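Local structure of LipS lipolytic enzyme (Unidentified, 4FBL) at residues 89-92 against 93-97; 134-138 against 139-143; 112-115 against 116-120. The protein is a thermostable lipolytic enzyme of the alpha/beta hydrolase fold, probably hydrolysing the ester bonds of lipids and related esters. All coordinates share one frame; numbering follows the deposited sequence.

Interaction 1: residues 89-92 against 93-97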
ATOM      1  N   HIS C  89     -19.764  -3.657  -3.443  1.00 20.28           N
ATOM      2  CA  HIS C  89     -20.443  -2.910  -2.350  1.00 19.65           C
ATOM      3  C   HIS C  89     -21.986  -2.807  -2.552  1.00 21.35           C
ATOM      4  O   HIS C  89     -22.505  -2.833  -3.737  1.00 22.54           O
ATOM      5  CB  HIS C  89     -19.861  -1.499  -2.128  1.00 18.55           C
ATOM      6  CG  HIS C  89     -18.435  -1.513  -1.739  1.00 19.43           C
ATOM      7  ND1 HIS C  89     -17.993  -1.108  -0.499  1.00 23.04           N
ATOM      8  CD2 HIS C  89     -17.353  -1.992  -2.386  1.00 14.20           C
ATOM      9  CE1 HIS C  89     -16.687  -1.281  -0.420  1.00 16.73           C
ATOM     10  NE2 HIS C  89     -16.275  -1.783  -1.555  1.00 19.12           N
ATOM     11  N   GLY C  90     -22.692  -2.692  -1.418  1.00 22.37           N
ATOM     12  CA  GLY C  90     -24.190  -2.697  -1.395  1.00 22.95           C
ATOM     13  C   GLY C  90     -24.817  -3.939  -2.056  1.00 24.83           C
ATOM     14  O   GLY C  90     -25.935  -3.848  -2.609  1.00 24.97           O
ATOM     15  N   THR C  91     -24.090  -5.080  -2.070  1.00 24.41           N
ATOM     16  CA  THR C  91     -24.612  -6.436  -2.523  1.00 24.67           C
ATOM     17  C   THR C  91     -24.388  -7.416  -1.337  1.00 25.18           C
ATOM     18  O   THR C  91     -25.190  -7.443  -0.403  1.00 24.09           O
ATOM     19  CB  THR C  91     -23.960  -6.895  -3.783  1.00 24.55           C
ATOM     20  OG1 THR C  91     -22.519  -6.993  -3.617  1.00 25.42           O
ATOM     21  CG2 THR C  91     -24.245  -5.897  -4.894  1.00 27.33           C
ATOM     22  N   THR C  92     -23.244  -8.104  -1.277  1.00 25.78           N
ATOM     23  CA  THR C  92     -22.987  -8.960  -0.134  1.00 26.59           C
ATOM     24  C   THR C  92     -21.517  -8.871   0.247  1.00 27.82           C
ATOM     25  O   THR C  92     -20.693  -8.569  -0.643  1.00 27.03           O
ATOM     26  CB  THR C  92     -23.299 -10.434  -0.472  1.00 26.04           C
ATOM     27  OG1 THR C  92     -22.387 -10.953  -1.470  1.00 24.60           O
ATOM     28  CG2 THR C  92     -24.734 -10.585  -0.962  1.00 28.37           C
ATOM     29  N   PRO C  93     -21.194  -9.131   1.551  1.00 27.70           N
ATOM     30  CA  PRO C  93     -19.804  -9.120   1.955  1.00 27.98           C
ATOM     31  C   PRO C  93     -18.978 -10.137   1.168  1.00 27.33           C
ATOM     32  O   PRO C  93     -17.782  -9.838   0.870  1.00 26.34           O
ATOM     33  CB  PRO C  93     -19.841  -9.426   3.476  1.00 28.19           C
ATOM     34  CG  PRO C  93     -21.274  -8.927   3.893  1.00 28.29           C
ATOM     35  CD  PRO C  93     -22.101  -9.312   2.717  1.00 27.20           C
ATOM     36  N   ALA C  94     -19.574 -11.264   0.785  1.00 26.53           N
ATOM     37  CA  ALA C  94     -18.878 -12.236  -0.125  1.00 27.50           C
ATOM     38  C   ALA C  94     -18.458 -11.670  -1.484  1.00 26.90           C
ATOM     39  O   ALA C  94     -17.378 -11.989  -2.029  1.00 25.29           O
ATOM     40  CB  ALA C  94     -19.739 -13.527  -0.376  1.00 27.66           C
ATOM     41  N   GLU C  95     -19.322 -10.884  -2.107  1.00 27.85           N
ATOM     42  CA  GLU C  95     -18.892 -10.235  -3.344  1.00 26.52           C
ATOM     43  C   GLU C  95     -17.739  -9.172  -3.120  1.00 25.06           C
ATOM     44  O   GLU C  95     -16.757  -9.074  -3.912  1.00 23.63           O
ATOM     45  CB  GLU C  95     -20.094  -9.674  -4.084  1.00 28.33           C
ATOM     46  CG  GLU C  95     -19.608  -9.085  -5.405  1.00 37.96           C
ATOM     47  CD  GLU C  95     -20.664  -8.370  -6.269  1.00 44.08           C
ATOM     48  OE1 GLU C  95     -20.886  -8.948  -7.376  1.00 49.42           O
ATOM     49  OE2 GLU C  95     -21.196  -7.254  -5.897  1.00 39.10           O
ATOM     50  N   MET C  96     -17.826  -8.420  -2.042  1.00 22.45           N
ATOM     51  CA  MET C  96     -16.732  -7.524  -1.666  1.00 22.22           C
ATOM     52  C   MET C  96     -15.326  -8.250  -1.407  1.00 24.89           C
ATOM     53  O   MET C  96     -14.230  -7.712  -1.723  1.00 21.64           O
ATOM     54  CB  MET C  96     -17.143  -6.694  -0.449  1.00 21.40           C
ATOM     55  CG  MET C  96     -16.107  -5.579  -0.141  1.00 17.23           C
ATOM     56  SD  MET C  96     -16.397  -4.642   1.339  1.00 22.28           S
ATOM     57  CE  MET C  96     -14.847  -3.777   1.410  1.00 14.45           C
ATOM     58  N   ALA C  97     -15.390  -9.478  -0.850  1.00 25.84           N
ATOM     59  CA  ALA C  97     -14.189 -10.310  -0.584  1.00 25.73           C
ATOM     60  C   ALA C  97     -13.485 -10.603  -1.875  1.00 24.26           C
ATOM     61  O   ALA C  97     -12.266 -10.796  -1.874  1.00 24.77           O
ATOM     62  CB  ALA C  97     -14.608 -11.690   0.147  1.00 24.22           C
TER
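Thr91 reaches Glu95 and Thr92 reaches the backbone of Glu95 through matching first torsions. In both threonines OG1 sits between the backbone N and the carbonyl carbon (chi1 59° and 66°). The Glu95 side chain, with CG anti to the backbone N (chi1 -177°), runs extended back toward the loop. Thr91 OG1 donates to Glu95 OE2 at 2.6 Å, a short bond that meets the carboxylate from above its plane. Thr92 OG1 accepts from Glu95 N at 3.1 Å. Met96 N donates to Thr92 O at 3.2 Å. Met96 is also extended, and its end crosses the His89 imidazole. Its SD stands over one ring face, 4.2 Å from the His89 ring centroid, and Met96 CE comes within 3.6 Å of His89 CE1. His89 ND1 is bonded to Gly62 O, which probably limits rotation of the ring, while the buried NE2 has no partner in the model. His58 and Trp104 also meet this ring. The loop thus leads into helix 93-97 with Thr92 as its N-cap, close to the spermidine pocket, to which Gly62 belongs.

Interaction 2: residues 134-138 against 139-143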
ATOM      1  N   THR C 134     -10.216  10.153  -4.358  1.00 16.95           N
ATOM      2  CA  THR C 134     -10.316  11.514  -4.844  1.00 15.97           C
ATOM      3  C   THR C 134      -8.846  12.029  -5.009  1.00 17.73           C
ATOM      4  O   THR C 134      -8.481  12.587  -6.076  1.00 17.87           O
ATOM      5  CB  THR C 134     -11.072  12.366  -3.813  1.00 16.54           C
ATOM      6  OG1 THR C 134     -12.428  11.943  -3.754  1.00 14.35           O
ATOM      7  CG2 THR C 134     -11.045  13.843  -4.133  1.00 13.34           C
ATOM      8  N   VAL C 135      -8.011  11.823  -3.974  1.00 16.28           N
ATOM      9  CA  VAL C 135      -6.584  12.169  -4.040  1.00 17.53           C
ATOM     10  C   VAL C 135      -5.913  11.358  -5.135  1.00 15.55           C
ATOM     11  O   VAL C 135      -5.153  11.902  -5.891  1.00 18.25           O
ATOM     12  CB  VAL C 135      -5.864  11.980  -2.727  1.00 15.32           C
ATOM     13  CG1 VAL C 135      -4.312  12.224  -2.921  1.00 19.15           C
ATOM     14  CG2 VAL C 135      -6.401  12.973  -1.707  1.00 16.16           C
ATOM     15  N   TRP C 136      -6.215  10.079  -5.259  1.00 15.64           N
ATOM     16  CA  TRP C 136      -5.592   9.273  -6.296  1.00 18.38           C
ATOM     17  C   TRP C 136      -5.955   9.827  -7.659  1.00 19.88           C
ATOM     18  O   TRP C 136      -5.067   9.880  -8.558  1.00 20.31           O
ATOM     19  CB  TRP C 136      -6.034   7.780  -6.218  1.00 17.89           C
ATOM     20  CG  TRP C 136      -5.653   7.025  -7.416  1.00 19.00           C
ATOM     21  CD1 TRP C 136      -4.414   6.408  -7.692  1.00 19.60           C
ATOM     22  CD2 TRP C 136      -6.494   6.739  -8.541  1.00 18.70           C
ATOM     23  NE1 TRP C 136      -4.441   5.827  -8.944  1.00 21.60           N
ATOM     24  CE2 TRP C 136      -5.701   5.991  -9.487  1.00 21.77           C
ATOM     25  CE3 TRP C 136      -7.832   7.030  -8.841  1.00 18.80           C
ATOM     26  CZ2 TRP C 136      -6.200   5.572 -10.750  1.00 16.43           C
ATOM     27  CZ3 TRP C 136      -8.334   6.613 -10.095  1.00 17.68           C
ATOM     28  CH2 TRP C 136      -7.510   5.868 -11.030  1.00 19.92           C
ATOM     29  N   ALA C 137      -7.235  10.183  -7.884  1.00 18.48           N
ATOM     30  CA  ALA C 137      -7.570  10.573  -9.291  1.00 17.38           C
ATOM     31  C   ALA C 137      -6.976  11.969  -9.656  1.00 17.58           C
ATOM     32  O   ALA C 137      -6.545  12.152 -10.792  1.00 19.18           O
ATOM     33  CB  ALA C 137      -9.109  10.580  -9.520  1.00 18.22           C
ATOM     34  N   ALA C 138      -6.904  12.905  -8.711  1.00 15.40           N
ATOM     35  CA  ALA C 138      -6.318  14.205  -8.945  1.00 19.13           C
ATOM     36  C   ALA C 138      -4.772  14.146  -9.161  1.00 20.62           C
ATOM     37  O   ALA C 138      -4.213  15.041  -9.833  1.00 22.41           O
ATOM     38  CB  ALA C 138      -6.652  15.195  -7.793  1.00 17.97           C
ATOM     39  N   GLY C 139      -4.109  13.112  -8.593  1.00 19.99           N
ATOM     40  CA  GLY C 139      -2.655  12.860  -8.785  1.00 20.15           C
ATOM     41  C   GLY C 139      -2.367  12.070 -10.067  1.00 20.66           C
ATOM     42  O   GLY C 139      -1.339  12.278 -10.772  1.00 21.16           O
ATOM     43  N   GLN C 140      -3.299  11.208 -10.402  1.00 19.16           N
ATOM     44  CA  GLN C 140      -3.176  10.287 -11.537  1.00 20.17           C
ATOM     45  C   GLN C 140      -3.460  11.019 -12.840  1.00 21.55           C
ATOM     46  O   GLN C 140      -2.791  10.704 -13.884  1.00 20.18           O
ATOM     47  CB  GLN C 140      -4.153   9.131 -11.430  1.00 18.85           C
ATOM     48  CG  GLN C 140      -4.156   8.190 -12.594  1.00 23.12           C
ATOM     49  CD  GLN C 140      -2.786   7.386 -12.712  1.00 31.67           C
ATOM     50  OE1 GLN C 140      -2.573   6.433 -12.014  1.00 28.40           O
ATOM     51  NE2 GLN C 140      -1.896   7.816 -13.585  1.00 27.68           N
ATOM     52  N   PHE C 141      -4.397  11.989 -12.782  1.00 19.64           N
ATOM     53  CA  PHE C 141      -4.835  12.787 -13.988  1.00 20.70           C
ATOM     54  C   PHE C 141      -4.758  14.246 -13.571  1.00 20.22           C
ATOM     55  O   PHE C 141      -5.773  14.865 -13.242  1.00 20.61           O
ATOM     56  CB  PHE C 141      -6.263  12.464 -14.308  1.00 18.68           C
ATOM     57  CG  PHE C 141      -6.498  10.976 -14.542  1.00 24.26           C
ATOM     58  CD1 PHE C 141      -6.140  10.361 -15.783  1.00 25.03           C
ATOM     59  CD2 PHE C 141      -7.039  10.173 -13.514  1.00 18.47           C
ATOM     60  CE1 PHE C 141      -6.358   8.944 -15.972  1.00 25.47           C
ATOM     61  CE2 PHE C 141      -7.303   8.792 -13.693  1.00 22.53           C
ATOM     62  CZ  PHE C 141      -6.961   8.163 -14.911  1.00 22.85           C
ATOM     63  N   PRO C 142      -3.550  14.777 -13.494  1.00 21.26           N
ATOM     64  CA  PRO C 142      -3.349  16.033 -12.816  1.00 23.03           C
ATOM     65  C   PRO C 142      -3.984  17.267 -13.458  1.00 24.89           C
ATOM     66  O   PRO C 142      -4.063  18.256 -12.810  1.00 25.06           O
ATOM     67  CB  PRO C 142      -1.804  16.205 -12.848  1.00 25.02           C
ATOM     68  CG  PRO C 142      -1.246  14.935 -13.280  1.00 22.74           C
ATOM     69  CD  PRO C 142      -2.302  14.280 -14.101  1.00 22.63           C
ATOM     70  N   GLU C 143      -4.420  17.205 -14.705  1.00 26.83           N
ATOM     71  CA  GLU C 143      -5.004  18.382 -15.337  1.00 28.74           C
ATOM     72  C   GLU C 143      -6.492  18.191 -15.431  1.00 28.22           C
ATOM     73  O   GLU C 143      -7.171  19.027 -16.039  1.00 28.55           O
ATOM     74  CB  GLU C 143      -4.557  18.500 -16.820  1.00 29.90           C
ATOM     75  CG  GLU C 143      -3.122  18.244 -17.051  1.00 36.19           C
ATOM     76  CD  GLU C 143      -2.332  19.504 -17.035  1.00 45.65           C
ATOM     77  OE1 GLU C 143      -2.417  20.291 -16.078  1.00 47.38           O
ATOM     78  OE2 GLU C 143      -1.608  19.718 -18.010  1.00 52.35           O
TER
HETATM   79  O   HOH W   1      -1.865   4.808 -10.241  1.00 20.16           O
HETATM   80  O   HOH W   2      -4.403  17.886  -9.801  1.00 21.84           O
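Trp136 and Gln140 lie side by side, one helical turn apart. Gln140 CB sits over one face of the indole, 4.2 Å from the centroid of the Trp136 five-membered ring. Gln140 then bends at chi2 (67°), which brings its amide back beside the indole N-H. Water 1 joins the two polar ends: Trp136 NE1 donates to it at 3.1 Å, and it donates to Gln140 OE1. Phe141 makes an offset edge-to-face pair with Trp136, its edge toward the indole face, with planes at 87° and Phe141 CE2 4.0 Å from Trp136 CH2. An alanine in place of Trp136 is likely to leave a gap beside Gln140 CB and the Phe141 edge, and water 1 without its indole donor. Behind these side chains, Gln140 N bonds to Trp136 O at 2.9 Å and Phe141 N to Ala137 O at 2.9 Å. Phe141 leaves helical geometry. Beyond it, Pro142 CA makes a CA-H...O contact with Ala138 O at 3.3 Å, and water 2 links Ala138 O to Pro142 O. Gln140 NE2 donates to Ala164 O of the second subunit. This C-terminal end of helix 129-140, in the crossover from strand 121-127 to strand 147-151, packs through Trp136 between helices 101-118 and 200-213.

Interaction 3: residues 112-115 against 116-120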
ATOM      1  N   MET C 112     -15.618   8.892 -14.281  1.00 21.29           N
ATOM      2  CA  MET C 112     -14.925  10.072 -14.897  1.00 21.33           C
ATOM      3  C   MET C 112     -15.264  10.082 -16.366  1.00 22.69           C
ATOM      4  O   MET C 112     -15.527  11.129 -16.909  1.00 22.97           O
ATOM      5  CB  MET C 112     -13.395   9.969 -14.856  1.00 21.31           C
ATOM      6  CG  MET C 112     -12.844  10.393 -13.526  1.00 19.37           C
ATOM      7  SD  MET C 112     -11.057  10.145 -13.402  1.00 26.96           S
ATOM      8  CE  MET C 112     -10.519  11.240 -14.760  1.00 17.38           C
ATOM      9  N   ARG C 113     -15.271   8.925 -17.024  1.00 23.20           N
ATOM     10  CA  ARG C 113     -15.617   8.911 -18.455  1.00 25.15           C
ATOM     11  C   ARG C 113     -17.084   9.311 -18.689  1.00 25.14           C
ATOM     12  O   ARG C 113     -17.383   9.989 -19.667  1.00 25.29           O
ATOM     13  CB  ARG C 113     -15.282   7.556 -19.082  1.00 25.73           C
ATOM     14  CG  ARG C 113     -13.727   7.392 -19.061  1.00 31.62           C
ATOM     15  CD  ARG C 113     -13.234   6.012 -19.467  1.00 37.94           C
ATOM     16  NE  ARG C 113     -11.785   6.014 -19.683  1.00 44.45           N
ATOM     17  CZ  ARG C 113     -11.024   4.924 -19.810  1.00 44.52           C
ATOM     18  NH1 ARG C 113     -11.570   3.707 -19.703  1.00 46.04           N
ATOM     19  NH2 ARG C 113      -9.705   5.051 -20.014  1.00 42.93           N
ATOM     20  N   TRP C 114     -17.978   8.915 -17.792  1.00 23.83           N
ATOM     21  CA  TRP C 114     -19.419   9.213 -17.915  1.00 23.63           C
ATOM     22  C   TRP C 114     -19.630  10.736 -17.770  1.00 24.43           C
ATOM     23  O   TRP C 114     -20.418  11.344 -18.542  1.00 24.05           O
ATOM     24  CB  TRP C 114     -20.199   8.423 -16.857  1.00 22.49           C
ATOM     25  CG  TRP C 114     -21.684   8.626 -16.847  1.00 23.95           C
ATOM     26  CD1 TRP C 114     -22.619   7.854 -17.477  1.00 24.42           C
ATOM     27  CD2 TRP C 114     -22.430   9.664 -16.135  1.00 26.06           C
ATOM     28  NE1 TRP C 114     -23.902   8.344 -17.208  1.00 25.46           N
ATOM     29  CE2 TRP C 114     -23.815   9.453 -16.405  1.00 24.35           C
ATOM     30  CE3 TRP C 114     -22.054  10.773 -15.320  1.00 23.99           C
ATOM     31  CZ2 TRP C 114     -24.838  10.271 -15.841  1.00 24.68           C
ATOM     32  CZ3 TRP C 114     -23.067  11.627 -14.786  1.00 23.96           C
ATOM     33  CH2 TRP C 114     -24.451  11.373 -15.057  1.00 22.95           C
ATOM     34  N   LEU C 115     -18.902  11.339 -16.818  1.00 22.66           N
ATOM     35  CA  LEU C 115     -18.976  12.780 -16.588  1.00 22.40           C
ATOM     36  C   LEU C 115     -18.379  13.537 -17.752  1.00 22.67           C
ATOM     37  O   LEU C 115     -18.928  14.517 -18.128  1.00 23.33           O
ATOM     38  CB  LEU C 115     -18.241  13.189 -15.301  1.00 20.53           C
ATOM     39  CG  LEU C 115     -18.857  12.796 -14.010  1.00 19.80           C
ATOM     40  CD1 LEU C 115     -17.928  13.080 -12.846  1.00 19.87           C
ATOM     41  CD2 LEU C 115     -20.199  13.448 -13.720  1.00 25.12           C
ATOM     42  N   GLU C 116     -17.295  13.069 -18.335  1.00 22.45           N
ATOM     43  CA  GLU C 116     -16.665  13.771 -19.439  1.00 26.27           C
ATOM     44  C   GLU C 116     -17.518  13.756 -20.720  1.00 27.94           C
ATOM     45  O   GLU C 116     -17.495  14.683 -21.468  1.00 29.26           O
ATOM     46  CB  GLU C 116     -15.293  13.198 -19.746  1.00 25.74           C
ATOM     47  CG  GLU C 116     -14.241  13.768 -18.904  1.00 33.92           C
ATOM     48  CD  GLU C 116     -13.141  12.757 -18.674  1.00 41.52           C
ATOM     49  OE1 GLU C 116     -12.327  12.982 -17.768  1.00 48.16           O
ATOM     50  OE2 GLU C 116     -13.085  11.719 -19.359  1.00 46.18           O
ATOM     51  N   GLU C 117     -18.255  12.686 -20.971  1.00 28.56           N
ATOM     52  CA  GLU C 117     -19.308  12.727 -21.990  1.00 27.50           C
ATOM     53  C   GLU C 117     -20.313  13.888 -21.841  1.00 28.27           C
ATOM     54  O   GLU C 117     -20.744  14.439 -22.822  1.00 31.16           O
ATOM     55  CB  GLU C 117     -20.043  11.356 -22.015  1.00 27.15           C
ATOM     56  CG  GLU C 117     -19.192  10.250 -22.706  1.00 23.88           C
ATOM     57  CD  GLU C 117     -19.755   8.799 -22.511  1.00 28.73           C
ATOM     58  OE1 GLU C 117     -20.796   8.537 -21.903  1.00 27.50           O
ATOM     59  OE2 GLU C 117     -19.142   7.868 -23.005  1.00 33.43           O
ATOM     60  N   ARG C 118     -20.715  14.222 -20.627  1.00 26.37           N
ATOM     61  CA  ARG C 118     -21.691  15.210 -20.323  1.00 26.42           C
ATOM     62  C   ARG C 118     -21.227  16.629 -19.837  1.00 27.09           C
ATOM     63  O   ARG C 118     -22.076  17.481 -19.586  1.00 29.10           O
ATOM     64  CB  ARG C 118     -22.638  14.616 -19.264  1.00 25.45           C
ATOM     65  CG  ARG C 118     -23.313  13.311 -19.821  1.00 23.05           C
ATOM     66  CD  ARG C 118     -23.912  12.480 -18.715  1.00 24.28           C
ATOM     67  NE  ARG C 118     -24.770  11.450 -19.257  1.00 24.64           N
ATOM     68  CZ  ARG C 118     -24.299  10.319 -19.786  1.00 26.25           C
ATOM     69  NH1 ARG C 118     -22.994  10.091 -19.820  1.00 22.08           N
ATOM     70  NH2 ARG C 118     -25.130   9.420 -20.313  1.00 31.27           N
ATOM     71  N   CYS C 119     -19.928  16.845 -19.666  1.00 26.73           N
ATOM     72  CA  CYS C 119     -19.395  17.974 -18.872  1.00 26.09           C
ATOM     73  C   CYS C 119     -18.094  18.451 -19.400  1.00 25.30           C
ATOM     74  O   CYS C 119     -17.298  17.705 -19.871  1.00 25.22           O
ATOM     75  CB  CYS C 119     -19.143  17.532 -17.405  1.00 25.70           C
ATOM     76  SG  CYS C 119     -20.591  17.028 -16.717  1.00 27.76           S
ATOM     77  N   ASP C 120     -17.841  19.743 -19.203  1.00 26.95           N
ATOM     78  CA  ASP C 120     -16.557  20.372 -19.526  1.00 27.80           C
ATOM     79  C   ASP C 120     -15.594  20.510 -18.339  1.00 24.92           C
ATOM     80  O   ASP C 120     -14.476  20.776 -18.535  1.00 22.70           O
ATOM     81  CB  ASP C 120     -16.870  21.873 -19.972  1.00 28.52           C
ATOM     82  CG  ASP C 120     -17.685  21.925 -21.280  1.00 35.95           C
ATOM     83  OD1 ASP C 120     -17.486  20.980 -22.107  1.00 41.97           O
ATOM     84  OD2 ASP C 120     -18.526  22.862 -21.471  1.00 39.33           O
TER
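Arg118 and Trp114 form a cation-pi stack. The guanidinium lies flat on the indole, with planes at 9° and Arg118 CZ 3.6 Å from the centroid of the Trp114 five-membered ring. Trp114 NE1 comes over the centre of the guanidinium. Farther back along the arginine, the CD methylene makes a CH-pi contact over the other ring: Arg118 CD is 3.7 Å from the centroid of the Trp114 six-membered ring. The aliphatic arm and the charged head thus share one indole face. With CG of Trp114 anti to the backbone N (chi1 180°), the indole comes to lie against the Arg118 arm, which runs extended from CG to NE and crosses the ring obliquely. Tyr46 meets Trp114 edge-to-face.

Hydrogen bonds also reach the stacked head. Arg118 NH1 donates to Trp114 O at 3.1 Å, with the acceptor near the guanidinium plane. The same nitrogen forms a salt bridge with Glu117 OE1 at 3.4 Å, its hydrogen bond weak. Together these probably limit how far the guanidinium can swing off the indole. Among the other charged groups, Glu116 OE1 has a long, weak ion pair with Arg144.

The backbone here belongs to the C-terminal part of helix 101-118, packed against the central sheet of the alpha/beta hydrolase fold. Glu116 N bonds to Met112 O at 3.0 Å, and Glu117 N to Arg113 O at 3.1 Å. Leu115 O receives a weak bond from Arg118 N at 3.1 Å. Cys119 SG lies 3.3 Å from the same Leu115 O.

Side-chain packing joins this helix to the sheet. Leu115 and Met112 touch Leu55, Leu115 also meets Ala82, and Cys119 packs on Thr80. Met112 and Glu116 run alongside each other, pointing the same way.

Overall arrangement
Interactions 2 and 3 are neighbours, with centres 15 Å apart. They touch where Phe141 CD2 meets Met112 CE at 3.8 Å, so the residue just past helix 129-140 packs against helix 101-118. Both also face the second subunit, whose Pro169 packs on Phe141 and on Arg113. Interaction 1 stands apart. Its centre is 27 Å from that of interaction 2 and 28 Å from that of interaction 3, although helix 93-97 directly precedes helix 101-118. It is the contact beside the ligand: the His89 side chain is about 7 Å from bound spermidine. Helix 129-140 follows Ser128, a pocket residue and the probable nucleophile; interaction 2 lies toward its far end.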